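Local coordinates for F5/8 type C domain protein (Bacteroides ovatus, PDB 4ZRX) that probably hydrolyses alpha-L-fucosidic bonds in glycans, through a TIM-barrel catalytic domain joined to beta-rich domains, one of them an F5/8 type C module, at residues 108-113 / 162-167; 168-173 / 205-210; 237-242 / 420-425; 398-403 / 449-454. All blocks are in the same frame, centred on the assembly; numbering follows the deposited sequence.

The four contacts fall into two pairs. Contacts 1 and 2 share helix 158-174 of the fucosidase barrel, with centres about 13 Å apart; A108 N and T109 OG1 of contact 1 bond to E171 OE2 and Q168 NE2 of contact 2. Contacts 3 and 4 lie at the junction of the barrel with a beta sandwich and inside that sandwich, with centres about 9 Å apart. Q399 of contact 4 reaches back to contact 3, where its amide meets N240 N and E238 O. Between the pairs the gap is wide: contacts 2 and 3 have centres about 31 Å apart and nearest atoms about 14 Å apart. None of the four contacts includes a bound ligand.

Contact 1: residues 108-113 / 162-167; sequences ATTKHS and NDFFIR
T109 is set between the ring of F164 and the guanidinium of R167, where a loop after strand 91-97 meets helix 158-174 on the outside of the TIM barrel. Its side chain crosses that of F164 at about a right angle and meets the ring at CE1, which lies 3.6 Å from T109 CB. The ring presents its edge: T109 O lies near the ring plane, 3.3 Å from F164 CE1, and T110 CB flanks the same edge. T109 and R167 instead slide past each other in opposite directions. T109 CG2 stands over the centre of one guanidinium face, 3.7 Å from R167 CZ, and also touches R167 CB. R167 has two modelled conformers, and this placement holds for one of them; in it the chain bends at chi3 (54°), which turns NE out of line. The methyl can take this place because T109 OG1 occupies the position between the backbone N and the carbonyl carbon (chi1 59°), where it bonds to T107 OG1 and to NE2 of Q168, the residue after R167. Beyond T109 the loop is shaped by an ST turn, with H112 N donating to T110 OG1. A water in the plane of both the F164 ring and the guanidinium ties the two segments, giving a hydrogen to T109 O at 2.7 Å and, in the same conformer, receiving one from R167 NH1 at 3.1 Å.

Contact 2: residues 168-173 / 205-210; sequences QLTELL and YQTIQR
L169, T170 and L173 pack against T207 and I208 in a buried helix-helix contact between successive outer helices of the TIM barrel, 158-174 and 201-211. The two segments run nearly parallel, at 16° to each other, with their axes 10.1 Å apart at closest approach. No hydrogen bond crosses between them; methyl and methylene groups do most of the work. T207 points its CG2 at the other helix, 3.6 Å from T170 OG1 and 4.1 Å from L169 CD2. This methyl is anti to its own backbone N, while T207 OG1 lies beside that N (chi1 -58°) and bonds to A203 O one turn back. T170 OG1 is likewise engaged within its own helix, with I166 O, so both hydroxyls are satisfied without a partner across the interface. A turn further on, L173 CD1 comes over the backbone of I208 and lies 3.8 Å from both I208 CA and I208 CG1, the two side chains meeting at a slant. L169 CD2 completes the apolar patch, 4.3 Å from I208 CG1. Strand 181-184 lies against both helices: V182 touches L169, L173 and I208. L169 also leans on L145 of strand 140-145, and I208 reaches M217 of strand 216-219.

Contact 3: residues 237-242 / 420-425; sequences TEWNAT and GTTIGY
The indole of W239 carries the methyl of T422 over one face, at the place where the TIM barrel meets the neighbouring beta sandwich. T422 CG2 stands 3.6 Å above the ring plane, offset toward the rim, and makes a CH-pi contact with the six-membered ring, 21° off its normal; W239 CE2 and CZ2 are its closest ring atoms. Q399 and E402 of the sandwich also touch the W239 side chain. T422 belongs to the loop that leaves strand 413-420 of one sandwich sheet for strand 427-431 of the other, and this loop packs against segment 237-242 of the barrel. Its two branches serve different partners. OG1 sits between the backbone N and the carbonyl carbon (chi1 53°) and accepts the N-H of E238 at 3.0 Å with an angle of 157°, while CG2 is left to cover the indole. An alanine here would probably leave E238 N without this acceptor and open a gap over the face of W239. The backbone of E238 is gripped at both its N-H and its carbonyl, whose O receives Q399 NE2 and N322 ND2. The E238 carboxylate looks back into the barrel domain, where it forms salt bridges with R225 and R235. Next to T422, the side chains of T237 and T421 cross at about a right angle. Their hydroxyls form a second hydrogen bond between the two segments, with T237 OG1 and T421 OG1 2.7 Å apart and either able to donate.

Contact 4: residues 398-403 / 449-454; sequences GQRVEA and TAYVSQ
R400 reaches past A450 to the carbonyl of T449 and the ring of Y451. Its CB lies 4.3 Å from A450 CA, and from CG to NE the chain is extended. CD passes 3.1 Å from T449 O, while NE makes a weak bond with A28 O. At the tip, NH1 donates to T449 O at 2.9 Å (146° at the hydrogen), that oxygen lying near the guanidinium plane but tilted out of it, and NH2 bonds to K397 O. NH1 also gives a hydrogen to a water at 2.8 Å, which lies in the guanidinium plane and is 3.1 Å from Y451 OH. Y451 CE2 stands over one guanidinium face, 3.5 Å from R400 NH1, with ring and guanidinium planes 47° apart; the ring itself makes a cation-pi contact with K397. A leucine in place of R400 would probably leave T449 O and the water without this donor and the Y451 ring freer to turn. Beside the arginine, V401 CG2 meets A450 CB at 3.7 Å. The contact joins the two sheets of the sandwich near the starts of two strands: 401-410 lies between 438-446 and 413-420 in one sheet, and 450-458 between 368-370 and 388-393 in the other.

Contact 1: residues 108-113 / 162-167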
# COMPACT_ATOMS: atom_id res chain seq x y z
N ALA A 108 -16.23 -11.97 27.22
CA ALA A 108 -16.30 -12.40 28.64
C ALA A 108 -14.98 -12.08 29.36
O ALA A 108 -14.90 -12.19 30.58
CB ALA A 108 -16.56 -13.91 28.71
N THR A 109 -13.94 -11.63 28.64
CA THR A 109 -12.60 -11.54 29.22
C THR A 109 -12.29 -10.24 29.95
O THR A 109 -11.36 -10.21 30.78
CB THR A 109 -11.50 -11.68 28.16
OG1 THR A 109 -11.64 -10.64 27.15
CG2 THR A 109 -11.55 -13.02 27.51
N THR A 110 -13.01 -9.19 29.61
CA THR A 110 -12.69 -7.84 30.13
C THR A 110 -13.90 -6.97 30.02
O THR A 110 -14.78 -7.21 29.18
CB THR A 110 -11.50 -7.22 29.38
OG1 THR A 110 -11.21 -5.91 29.86
CG2 THR A 110 -11.75 -7.15 27.89
N LYS A 111 -13.96 -5.99 30.92
CA LYS A 111 -14.93 -4.91 30.88
C LYS A 111 -14.61 -3.87 29.84
O LYS A 111 -15.45 -3.04 29.53
CB LYS A 111 -15.03 -4.21 32.25
CG LYS A 111 -15.54 -5.06 33.36
CD LYS A 111 -15.59 -4.25 34.62
CE LYS A 111 -16.16 -5.11 35.72
NZ LYS A 111 -16.31 -4.31 36.95
N HIS A 112 -13.40 -3.89 29.30
CA HIS A 112 -12.94 -2.84 28.41
C HIS A 112 -13.38 -3.19 26.99
O HIS A 112 -12.59 -3.65 26.14
CB HIS A 112 -11.44 -2.69 28.51
CG HIS A 112 -10.95 -1.40 27.96
ND1 HIS A 112 -11.42 -0.20 28.43
CD2 HIS A 112 -10.00 -1.11 27.03
CE1 HIS A 112 -10.80 0.78 27.79
NE2 HIS A 112 -9.97 0.26 26.92
N SER A 113 -14.67 -2.98 26.76
CA SER A 113 -15.32 -3.34 25.51
C SER A 113 -16.53 -2.53 25.26
O SER A 113 -16.96 -1.75 26.13
CB SER A 113 -15.73 -4.80 25.55
OG SER A 113 -16.97 -4.97 26.30
N ASN A 162 -1.56 -15.09 27.99
CA ASN A 162 -1.73 -16.06 26.94
C ASN A 162 -3.08 -16.71 27.02
O ASN A 162 -3.77 -16.84 26.02
CB ASN A 162 -0.59 -17.06 26.93
CG ASN A 162 0.70 -16.47 26.36
OD1 ASN A 162 0.66 -15.67 25.42
ND2 ASN A 162 1.82 -16.92 26.86
N ASP A 163 -3.52 -17.11 28.23
CA ASP A 163 -4.87 -17.69 28.40
C ASP A 163 -5.95 -16.70 28.00
O ASP A 163 -6.93 -17.07 27.36
CB ASP A 163 -5.10 -18.12 29.87
CG ASP A 163 -6.51 -18.70 30.13
OD1 ASP A 163 -6.71 -19.91 29.86
OD2 ASP A 163 -7.40 -17.99 30.66
N PHE A 164 -5.78 -15.47 28.45
CA PHE A 164 -6.72 -14.36 28.20
C PHE A 164 -6.87 -14.14 26.68
O PHE A 164 -7.98 -14.02 26.16
CB PHE A 164 -6.10 -13.11 28.90
CG PHE A 164 -6.82 -11.78 28.64
CD1 PHE A 164 -7.87 -11.36 29.43
CD2 PHE A 164 -6.40 -10.95 27.62
CE1 PHE A 164 -8.47 -10.11 29.20
CE2 PHE A 164 -6.95 -9.77 27.41
CZ PHE A 164 -8.02 -9.35 28.17
N PHE A 165 -5.74 -14.11 26.03
CA PHE A 165 -5.65 -13.95 24.57
C PHE A 165 -6.34 -15.07 23.85
O PHE A 165 -7.12 -14.84 22.94
CB PHE A 165 -4.23 -13.80 24.13
CG PHE A 165 -4.07 -13.27 22.68
CD1 PHE A 165 -4.19 -11.91 22.43
CD2 PHE A 165 -3.87 -14.13 21.64
CE1 PHE A 165 -4.07 -11.43 21.14
CE2 PHE A 165 -3.72 -13.66 20.34
CZ PHE A 165 -3.83 -12.28 20.10
N ILE A 166 -6.11 -16.32 24.29
CA ILE A 166 -6.77 -17.43 23.67
C ILE A 166 -8.25 -17.32 23.90
O ILE A 166 -9.03 -17.70 23.04
CB ILE A 166 -6.19 -18.81 24.19
CG1 ILE A 166 -4.79 -18.98 23.58
CG2 ILE A 166 -7.08 -19.98 23.81
CD1 ILE A 166 -3.99 -20.12 24.17
N ARG A 167 -8.69 -16.87 25.10
CA ARG A 167 -10.13 -16.76 25.31
C ARG A 167 -10.74 -15.73 24.38
O ARG A 167 -11.79 -15.98 23.81
CB ARG A 167 -10.51 -16.50 26.76
CG ARG A 167 -10.45 -17.75 27.55
CD ARG A 167 -10.52 -17.43 29.04
NE ARG A 167 -11.67 -16.61 29.44
CZ ARG A 167 -11.57 -15.55 30.26
NH1 ARG A 167 -10.39 -15.13 30.69
NH2 ARG A 167 -12.66 -14.88 30.63
O HOH W 1 -10.33 -12.33 32.07

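Contact 2: residues 168-173 / 205-210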
# COMPACT_ATOMS: atom_id res chain seq x y z
N GLN A 168 -10.07 -14.60 24.18
CA GLN A 168 -10.54 -13.61 23.18
C GLN A 168 -10.61 -14.15 21.75
O GLN A 168 -11.63 -13.99 21.03
CB GLN A 168 -9.67 -12.37 23.21
CG GLN A 168 -9.80 -11.59 24.50
CD GLN A 168 -9.08 -10.24 24.47
OE1 GLN A 168 -8.10 -10.04 23.73
NE2 GLN A 168 -9.48 -9.35 25.34
N LEU A 169 -9.56 -14.85 21.39
CA LEU A 169 -9.41 -15.46 20.05
C LEU A 169 -10.46 -16.49 19.82
O LEU A 169 -11.04 -16.56 18.80
CB LEU A 169 -8.01 -15.99 19.92
CG LEU A 169 -7.62 -16.69 18.60
CD1 LEU A 169 -7.68 -15.69 17.47
CD2 LEU A 169 -6.24 -17.28 18.79
N THR A 170 -10.72 -17.32 20.84
CA THR A 170 -11.74 -18.36 20.77
C THR A 170 -13.10 -17.75 20.58
O THR A 170 -13.86 -18.21 19.77
CB THR A 170 -11.68 -19.26 22.01
OG1 THR A 170 -10.38 -19.88 22.08
CG2 THR A 170 -12.80 -20.32 22.00
N GLU A 171 -13.41 -16.64 21.24
CA GLU A 171 -14.70 -16.01 20.97
C GLU A 171 -14.84 -15.59 19.50
O GLU A 171 -15.87 -15.85 18.80
CB GLU A 171 -14.89 -14.79 21.88
CG GLU A 171 -15.08 -15.16 23.31
CD GLU A 171 -14.93 -14.01 24.29
OE1 GLU A 171 -14.27 -12.95 23.95
OE2 GLU A 171 -15.45 -14.21 25.44
N LEU A 172 -13.80 -14.92 19.01
CA LEU A 172 -13.81 -14.40 17.65
C LEU A 172 -13.90 -15.48 16.60
O LEU A 172 -14.49 -15.27 15.55
CB LEU A 172 -12.59 -13.47 17.40
CG LEU A 172 -12.53 -12.17 18.21
CD1 LEU A 172 -11.24 -11.47 18.00
CD2 LEU A 172 -13.68 -11.29 17.79
N LEU A 173 -13.32 -16.63 16.92
CA LEU A 173 -13.25 -17.73 15.97
C LEU A 173 -14.36 -18.77 16.13
O LEU A 173 -14.40 -19.74 15.38
CB LEU A 173 -11.89 -18.40 16.07
CG LEU A 173 -10.66 -17.53 15.76
CD1 LEU A 173 -9.45 -18.39 15.62
CD2 LEU A 173 -10.77 -16.64 14.60
N TYR A 205 -1.89 -20.58 17.37
CA TYR A 205 -2.04 -21.26 16.07
C TYR A 205 -2.89 -22.50 16.13
O TYR A 205 -3.69 -22.77 15.23
CB TYR A 205 -0.66 -21.57 15.44
CG TYR A 205 -0.68 -21.91 13.94
CD1 TYR A 205 -1.71 -21.48 13.10
CD2 TYR A 205 0.34 -22.64 13.39
CE1 TYR A 205 -1.69 -21.79 11.71
CE2 TYR A 205 0.36 -23.00 12.06
CZ TYR A 205 -0.65 -22.57 11.22
OH TYR A 205 -0.61 -22.89 9.88
N GLN A 206 -2.73 -23.29 17.20
CA GLN A 206 -3.56 -24.49 17.36
C GLN A 206 -5.03 -24.15 17.50
O GLN A 206 -5.87 -24.80 16.88
CB GLN A 206 -3.06 -25.37 18.53
CG GLN A 206 -1.61 -25.87 18.44
CD GLN A 206 -1.18 -26.36 17.06
OE1 GLN A 206 -0.16 -25.88 16.49
NE2 GLN A 206 -1.98 -27.24 16.47
N THR A 207 -5.34 -23.01 18.15
CA THR A 207 -6.71 -22.55 18.26
C THR A 207 -7.29 -22.24 16.92
O THR A 207 -8.40 -22.63 16.60
CB THR A 207 -6.78 -21.33 19.20
OG1 THR A 207 -6.25 -21.69 20.48
CG2 THR A 207 -8.20 -20.80 19.39
N ILE A 208 -6.52 -21.48 16.13
CA ILE A 208 -6.96 -21.10 14.82
C ILE A 208 -7.24 -22.33 13.96
O ILE A 208 -8.29 -22.45 13.33
CB ILE A 208 -5.89 -20.18 14.13
CG1 ILE A 208 -5.78 -18.85 14.86
CG2 ILE A 208 -6.18 -20.06 12.67
CD1 ILE A 208 -4.55 -18.01 14.42
N GLN A 209 -6.29 -23.24 13.95
CA GLN A 209 -6.43 -24.47 13.13
C GLN A 209 -7.63 -25.33 13.51
O GLN A 209 -8.28 -25.94 12.64
CB GLN A 209 -5.15 -25.29 13.23
CG GLN A 209 -4.02 -24.69 12.45
CD GLN A 209 -2.76 -25.49 12.60
OE1 GLN A 209 -2.64 -26.56 12.01
NE2 GLN A 209 -1.83 -25.02 13.41
N ARG A 210 -7.95 -25.36 14.80
CA ARG A 210 -9.04 -26.19 15.28
C ARG A 210 -10.37 -25.60 14.94
O ARG A 210 -11.25 -26.30 14.45
CB ARG A 210 -8.93 -26.41 16.78
CG ARG A 210 -10.11 -27.19 17.35
CD ARG A 210 -9.80 -27.68 18.74
NE ARG A 210 -9.20 -26.62 19.53
CZ ARG A 210 -9.86 -25.66 20.16
NH1 ARG A 210 -11.19 -25.60 20.16
NH2 ARG A 210 -9.17 -24.75 20.83

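Contact 3: residues 237-242 / 420-425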
# COMPACT_ATOMS: atom_id res chain seq x y z
N THR A 237 11.45 -7.78 -7.12
CA THR A 237 11.90 -9.15 -7.01
C THR A 237 11.34 -9.66 -5.69
O THR A 237 11.85 -9.28 -4.61
CB THR A 237 13.39 -9.22 -6.95
OG1 THR A 237 13.97 -8.66 -8.11
CG2 THR A 237 13.92 -10.66 -6.76
N GLU A 238 10.24 -10.43 -5.77
CA GLU A 238 9.52 -10.89 -4.58
C GLU A 238 9.51 -12.41 -4.53
O GLU A 238 8.74 -13.07 -5.30
CB GLU A 238 8.12 -10.32 -4.54
CG GLU A 238 7.39 -10.59 -3.19
CD GLU A 238 7.93 -9.81 -2.01
OE1 GLU A 238 7.75 -8.57 -1.93
OE2 GLU A 238 8.59 -10.40 -1.11
N TRP A 239 10.38 -12.95 -3.68
CA TRP A 239 10.50 -14.40 -3.39
C TRP A 239 9.56 -14.76 -2.25
O TRP A 239 9.77 -14.35 -1.11
CB TRP A 239 11.93 -14.77 -3.01
CG TRP A 239 12.81 -14.83 -4.19
CD1 TRP A 239 13.74 -13.92 -4.56
CD2 TRP A 239 12.77 -15.80 -5.24
NE1 TRP A 239 14.28 -14.26 -5.75
CE2 TRP A 239 13.72 -15.41 -6.19
CE3 TRP A 239 12.02 -16.95 -5.47
CZ2 TRP A 239 13.94 -16.11 -7.36
CZ3 TRP A 239 12.23 -17.65 -6.65
CH2 TRP A 239 13.22 -17.22 -7.58
N ASN A 240 8.50 -15.50 -2.56
CA ASN A 240 7.64 -16.03 -1.52
C ASN A 240 8.09 -17.36 -1.00
O ASN A 240 7.62 -17.84 0.03
CB ASN A 240 6.21 -16.00 -2.01
CG ASN A 240 5.66 -14.57 -2.07
OD1 ASN A 240 6.13 -13.69 -1.32
ND2 ASN A 240 4.74 -14.35 -2.93
N ALA A 241 9.00 -18.00 -1.73
CA ALA A 241 9.83 -19.06 -1.20
C ALA A 241 11.05 -18.31 -0.61
O ALA A 241 11.92 -17.87 -1.35
CB ALA A 241 10.27 -20.04 -2.32
N THR A 242 11.05 -18.11 0.70
CA THR A 242 11.91 -17.14 1.34
C THR A 242 12.72 -17.74 2.48
O THR A 242 12.31 -18.73 3.15
CB THR A 242 11.08 -15.91 1.87
OG1 THR A 242 11.99 -15.01 2.49
CG2 THR A 242 9.96 -16.31 2.85
N GLY A 420 11.92 -8.34 -16.18
CA GLY A 420 11.63 -8.58 -14.78
C GLY A 420 12.50 -9.71 -14.26
O GLY A 420 13.37 -10.22 -14.95
N THR A 421 12.29 -9.99 -12.98
CA THR A 421 13.03 -10.99 -12.26
C THR A 421 12.07 -12.14 -11.93
O THR A 421 11.88 -13.01 -12.76
CB THR A 421 13.72 -10.36 -11.07
OG1 THR A 421 12.81 -9.55 -10.34
CG2 THR A 421 14.89 -9.52 -11.53
N THR A 422 11.47 -12.11 -10.76
CA THR A 422 10.45 -13.05 -10.36
C THR A 422 9.15 -12.80 -11.10
O THR A 422 8.89 -11.71 -11.60
CB THR A 422 10.19 -12.96 -8.84
OG1 THR A 422 9.94 -11.60 -8.51
CG2 THR A 422 11.36 -13.49 -8.09
N ILE A 423 8.31 -13.85 -11.18
CA ILE A 423 6.94 -13.72 -11.57
C ILE A 423 6.06 -14.11 -10.38
O ILE A 423 5.47 -13.27 -9.78
CB ILE A 423 6.62 -14.54 -12.84
CG1 ILE A 423 7.40 -13.95 -14.01
CG2 ILE A 423 5.14 -14.53 -13.09
CD1 ILE A 423 7.28 -14.73 -15.28
N GLY A 424 6.09 -15.39 -10.00
CA GLY A 424 5.29 -15.81 -8.85
C GLY A 424 3.83 -15.95 -9.22
O GLY A 424 3.45 -16.31 -10.34
N TYR A 425 2.98 -15.60 -8.26
CA TYR A 425 1.57 -15.63 -8.52
C TYR A 425 1.13 -14.71 -9.64
O TYR A 425 0.33 -15.12 -10.53
CB TYR A 425 0.79 -15.30 -7.24
CG TYR A 425 -0.67 -15.13 -7.47
CD1 TYR A 425 -1.47 -16.20 -7.74
CD2 TYR A 425 -1.20 -13.85 -7.57
CE1 TYR A 425 -2.83 -16.01 -8.01
CE2 TYR A 425 -2.50 -13.66 -7.84
CZ TYR A 425 -3.30 -14.74 -8.06
OH TYR A 425 -4.62 -14.49 -8.37

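Contact 4: residues 398-403 / 449-454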
# COMPACT_ATOMS: atom_id res chain seq x y z
N GLY A 398 5.68 -24.49 -7.35
CA GLY A 398 6.81 -23.73 -6.82
C GLY A 398 7.01 -22.40 -7.51
O GLY A 398 6.39 -22.12 -8.57
N GLN A 399 7.92 -21.60 -6.96
CA GLN A 399 8.28 -20.34 -7.56
C GLN A 399 9.64 -20.48 -8.20
O GLN A 399 10.59 -20.74 -7.51
CB GLN A 399 8.32 -19.22 -6.48
CG GLN A 399 8.55 -17.88 -7.14
CD GLN A 399 8.57 -16.72 -6.22
OE1 GLN A 399 8.26 -16.83 -5.04
NE2 GLN A 399 8.83 -15.56 -6.79
N ARG A 400 9.75 -20.26 -9.52
CA ARG A 400 10.97 -20.66 -10.24
C ARG A 400 11.60 -19.60 -11.11
O ARG A 400 12.79 -19.62 -11.29
CB ARG A 400 10.65 -21.88 -11.09
CG ARG A 400 10.13 -23.02 -10.22
CD ARG A 400 9.90 -24.26 -11.00
NE ARG A 400 9.42 -25.34 -10.13
CZ ARG A 400 9.53 -26.63 -10.43
NH1 ARG A 400 10.06 -27.04 -11.59
NH2 ARG A 400 9.04 -27.53 -9.58
N VAL A 401 10.82 -18.70 -11.67
CA VAL A 401 11.35 -17.70 -12.59
C VAL A 401 12.22 -16.69 -11.86
O VAL A 401 11.90 -16.21 -10.77
CB VAL A 401 10.24 -17.03 -13.43
CG1 VAL A 401 10.81 -15.91 -14.32
CG2 VAL A 401 9.56 -18.08 -14.31
N GLU A 402 13.42 -16.51 -12.43
CA GLU A 402 14.41 -15.59 -11.88
C GLU A 402 14.72 -14.36 -12.74
O GLU A 402 15.11 -13.33 -12.20
CB GLU A 402 15.68 -16.32 -11.59
CG GLU A 402 15.53 -17.36 -10.53
CD GLU A 402 16.76 -18.23 -10.36
OE1 GLU A 402 17.22 -18.75 -11.41
OE2 GLU A 402 17.30 -18.41 -9.18
N ALA A 403 14.57 -14.47 -14.06
CA ALA A 403 14.70 -13.32 -14.97
C ALA A 403 13.96 -13.58 -16.25
O ALA A 403 13.93 -14.71 -16.75
CB ALA A 403 16.17 -13.07 -15.28
N THR A 449 12.64 -26.32 -14.17
CA THR A 449 11.80 -25.93 -15.28
C THR A 449 10.71 -24.99 -14.82
O THR A 449 9.98 -25.33 -13.89
CB THR A 449 11.23 -27.19 -15.93
OG1 THR A 449 12.31 -28.00 -16.39
CG2 THR A 449 10.36 -26.86 -17.13
N ALA A 450 10.58 -23.81 -15.45
CA ALA A 450 9.53 -22.86 -15.14
C ALA A 450 8.22 -23.27 -15.78
O ALA A 450 8.24 -23.81 -16.88
CB ALA A 450 9.89 -21.48 -15.65
N TYR A 451 7.13 -23.01 -15.10
CA TYR A 451 5.77 -23.28 -15.57
C TYR A 451 4.97 -21.97 -15.62
O TYR A 451 4.58 -21.45 -14.58
CB TYR A 451 5.09 -24.28 -14.64
CG TYR A 451 5.84 -25.57 -14.56
CD1 TYR A 451 6.09 -26.32 -15.70
CD2 TYR A 451 6.31 -26.05 -13.36
CE1 TYR A 451 6.81 -27.52 -15.60
CE2 TYR A 451 7.02 -27.22 -13.27
CZ TYR A 451 7.26 -27.94 -14.38
OH TYR A 451 7.99 -29.12 -14.27
N VAL A 452 4.84 -21.39 -16.79
CA VAL A 452 4.09 -20.17 -16.99
C VAL A 452 2.69 -20.53 -17.37
O VAL A 452 2.46 -21.17 -18.40
CB VAL A 452 4.73 -19.29 -18.07
CG1 VAL A 452 3.87 -18.11 -18.38
CG2 VAL A 452 6.11 -18.84 -17.64
N SER A 453 1.73 -20.13 -16.54
CA SER A 453 0.34 -20.51 -16.72
C SER A 453 -0.53 -19.49 -17.40
O SER A 453 -1.60 -19.82 -17.95
CB SER A 453 -0.29 -20.89 -15.38
OG SER A 453 -0.08 -19.86 -14.44
N GLN A 454 -0.12 -18.25 -17.37
CA GLN A 454 -0.86 -17.23 -18.13
C GLN A 454 0.01 -16.06 -18.52
O GLN A 454 0.83 -15.57 -17.74
CB GLN A 454 -2.06 -16.69 -17.36
CG GLN A 454 -2.91 -15.73 -18.25
CD GLN A 454 -4.27 -15.30 -17.69
OE1 GLN A 454 -5.14 -14.97 -18.46
NE2 GLN A 454 -4.43 -15.25 -16.38
O HOH W 2 10.55 -29.56 -12.64